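Local coordinates for anopheles gambiae adenosine kinase (Anopheles gambiae, PDB 3LOO), which catalyses the ATP-dependent phosphorylation of adenosine to AMP, as an adenosine kinase of the pfkB carbohydrate kinase family, at residues A[48-53]-A[60-65]. Residues are numbered along the deposited sequence; the frame is centred on the assembly and turned at random.
Sequences YDMQPN and EKHMPM
Tyr48 lays one face of its ring on Met65, whose CB stands 3.6 Å from the ring centroid and only 13° off the normal, a CH-pi contact over the middle of the ring. With Met65 CG anti to the backbone N (chi1 -172°), the chain runs on along the ring, and SD, 4.4 Å from the centroid, adds an oblique Met-aromatic contact. Lys61 O meets the ring edge in its plane, 3.4 Å from Tyr48 CD1, where the ring C-H groups are weakly positive. Tyrosine suits this place because its long ring is buried while its hydroxyl is hydrogen-bonded to Glu68 OE1 of helix 64-73. Beyond the ring, Met50 SD lies 3.7 Å from Met65 SD; the two flexible chains, each bent at chi3, fit against Leu142 of strand 137-144. His62 turns its ring edge to Tyr48 O, with NE2 3.1 Å away, while ND1 is hydrogen-bonded to Glu59 N.

The solvent side is looser. There a single salt bridge joins two exposed side chains: the extended chain of Lys61 brings NZ to 2.7 Å from Asp49 OD2, on the anti lone pair of that oxygen. Asp49, at positive phi, is the C-prime residue of a Schellman motif ending helix 42-47. The contact sets this helix terminus against the N-terminal part of helix 64-73, beside the smaller five-stranded sheet that forms the lid in pfkB-family kinases.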
loop_
_atom_site.group_PDB
_atom_site.type_symbol
_atom_site.label_atom_id
_atom_site.label_comp_id
_atom_site.label_asym_id
_atom_site.label_seq_id
_atom_site.Cartn_x
_atom_site.Cartn_y
_atom_site.Cartn_z
ATOM N N TYR A 48 8.737 23.471 6.541
ATOM C CA TYR A 48 7.645 22.647 7.085
ATOM C C TYR A 48 8.100 21.544 8.072
ATOM O O TYR A 48 7.333 20.606 8.389
ATOM C CB TYR A 48 6.789 22.100 5.930
ATOM C CG TYR A 48 5.970 23.185 5.279
ATOM C CD1 TYR A 48 4.844 23.702 5.900
ATOM C CD2 TYR A 48 6.347 23.718 4.051
ATOM C CE1 TYR A 48 4.082 24.729 5.293
ATOM C CE2 TYR A 48 5.607 24.720 3.446
ATOM C CZ TYR A 48 4.496 25.221 4.054
ATOM O OH TYR A 48 3.799 26.225 3.424
ATOM N N ASP A 49 9.340 21.682 8.566
ATOM C CA ASP A 49 9.935 20.775 9.548
ATOM C C ASP A 49 9.865 19.355 9.027
ATOM O O ASP A 49 9.493 18.442 9.758
ATOM C CB ASP A 49 9.217 20.875 10.895
ATOM C CG ASP A 49 9.209 22.275 11.438
ATOM O OD1 ASP A 49 10.206 22.987 11.204
ATOM O OD2 ASP A 49 8.220 22.661 12.092
ATOM N N MET A 50 10.214 19.180 7.755
ATOM C CA MET A 50 10.202 17.873 7.152
ATOM C C MET A 50 11.621 17.418 6.926
ATOM O O MET A 50 12.506 18.245 6.654
ATOM C CB MET A 50 9.430 17.893 5.827
ATOM C CG MET A 50 7.922 18.025 6.031
ATOM S SD MET A 50 6.998 18.168 4.502
ATOM C CE MET A 50 7.359 16.606 3.666
ATOM N N GLN A 51 11.826 16.109 7.025
ATOM C CA GLN A 51 13.125 15.503 6.772
ATOM C C GLN A 51 13.157 15.023 5.340
ATOM O O GLN A 51 12.134 14.598 4.816
ATOM C CB GLN A 51 13.333 14.274 7.666
ATOM C CG GLN A 51 13.041 14.478 9.146
ATOM C CD GLN A 51 13.927 15.536 9.768
ATOM O OE1 GLN A 51 15.101 15.681 9.402
ATOM N NE2 GLN A 51 13.366 16.294 10.711
ATOM N N PRO A 52 14.344 15.027 4.708
ATOM C CA PRO A 52 14.367 14.327 3.412
ATOM C C PRO A 52 14.136 12.835 3.671
ATOM O O PRO A 52 14.263 12.392 4.819
ATOM C CB PRO A 52 15.789 14.591 2.880
ATOM C CG PRO A 52 16.606 15.007 4.092
ATOM C CD PRO A 52 15.646 15.631 5.071
ATOM N N ASN A 53 13.761 12.079 2.645
ATOM C CA ASN A 53 13.733 10.617 2.759
ATOM C C ASN A 53 12.811 10.109 3.900
ATOM O O ASN A 53 13.214 9.282 4.701
ATOM C CB ASN A 53 15.179 10.128 2.943
ATOM C CG ASN A 53 15.371 8.669 2.587
ATOM O OD1 ASN A 53 14.908 8.198 1.546
ATOM N ND2 ASN A 53 16.112 7.947 3.439
ATOM N N GLU A 60 -1.415 20.576 11.545
ATOM C CA GLU A 60 -1.963 21.877 11.199
ATOM C C GLU A 60 -0.956 22.710 10.423
ATOM O O GLU A 60 -1.320 23.341 9.440
ATOM C CB GLU A 60 -2.429 22.630 12.427
ATOM C CG GLU A 60 -3.571 23.606 12.111
ATOM C CD GLU A 60 -4.503 23.798 13.316
ATOM O OE1 GLU A 60 -4.004 24.190 14.410
ATOM O OE2 GLU A 60 -5.730 23.542 13.176
ATOM N N LYS A 61 0.295 22.684 10.875
ATOM C CA LYS A 61 1.358 23.510 10.327
ATOM C C LYS A 61 1.713 23.096 8.897
ATOM O O LYS A 61 2.374 23.833 8.182
ATOM C CB LYS A 61 2.611 23.433 11.204
ATOM C CG LYS A 61 3.208 22.023 11.413
ATOM C CD LYS A 61 4.606 22.099 12.017
ATOM C CE LYS A 61 5.104 20.706 12.406
ATOM N NZ LYS A 61 6.496 20.740 12.929
ATOM N N HIS A 62 1.305 21.898 8.486
ATOM C CA HIS A 62 1.666 21.408 7.154
ATOM C C HIS A 62 0.659 21.892 6.121
ATOM O O HIS A 62 0.959 21.930 4.934
ATOM C CB HIS A 62 1.764 19.870 7.147
ATOM C CG HIS A 62 2.879 19.354 7.990
ATOM N ND1 HIS A 62 2.672 18.690 9.175
ATOM C CD2 HIS A 62 4.220 19.452 7.843
ATOM C CE1 HIS A 62 3.835 18.394 9.722
ATOM N NE2 HIS A 62 4.792 18.841 8.926
ATOM N N MET A 63 -0.529 22.266 6.586
ATOM C CA MET A 63 -1.643 22.525 5.687
ATOM C C MET A 63 -1.389 23.556 4.583
ATOM O O MET A 63 -1.866 23.359 3.459
ATOM C CB MET A 63 -2.909 22.893 6.453
ATOM C CG MET A 63 -3.529 21.750 7.258
ATOM S SD MET A 63 -3.675 20.152 6.415
ATOM C CE MET A 63 -4.217 19.144 7.800
ATOM N N PRO A 64 -0.681 24.670 4.905
ATOM C CA PRO A 64 -0.415 25.672 3.867
ATOM C C PRO A 64 0.509 25.174 2.779
ATOM O O PRO A 64 0.651 25.827 1.749
ATOM C CB PRO A 64 0.243 26.837 4.652
ATOM C CG PRO A 64 -0.326 26.673 6.068
ATOM C CD PRO A 64 -0.307 25.178 6.250
ATOM N N MET A 65 1.154 24.034 3.001
ATOM C CA MET A 65 2.099 23.512 2.011
ATOM C C MET A 65 1.443 23.072 0.689
ATOM O O MET A 65 2.046 23.215 -0.393
ATOM C CB MET A 65 2.895 22.368 2.626
ATOM C CG MET A 65 4.024 21.873 1.776
ATOM S SD MET A 65 4.849 20.432 2.483
ATOM C CE MET A 65 3.444 19.395 2.998
#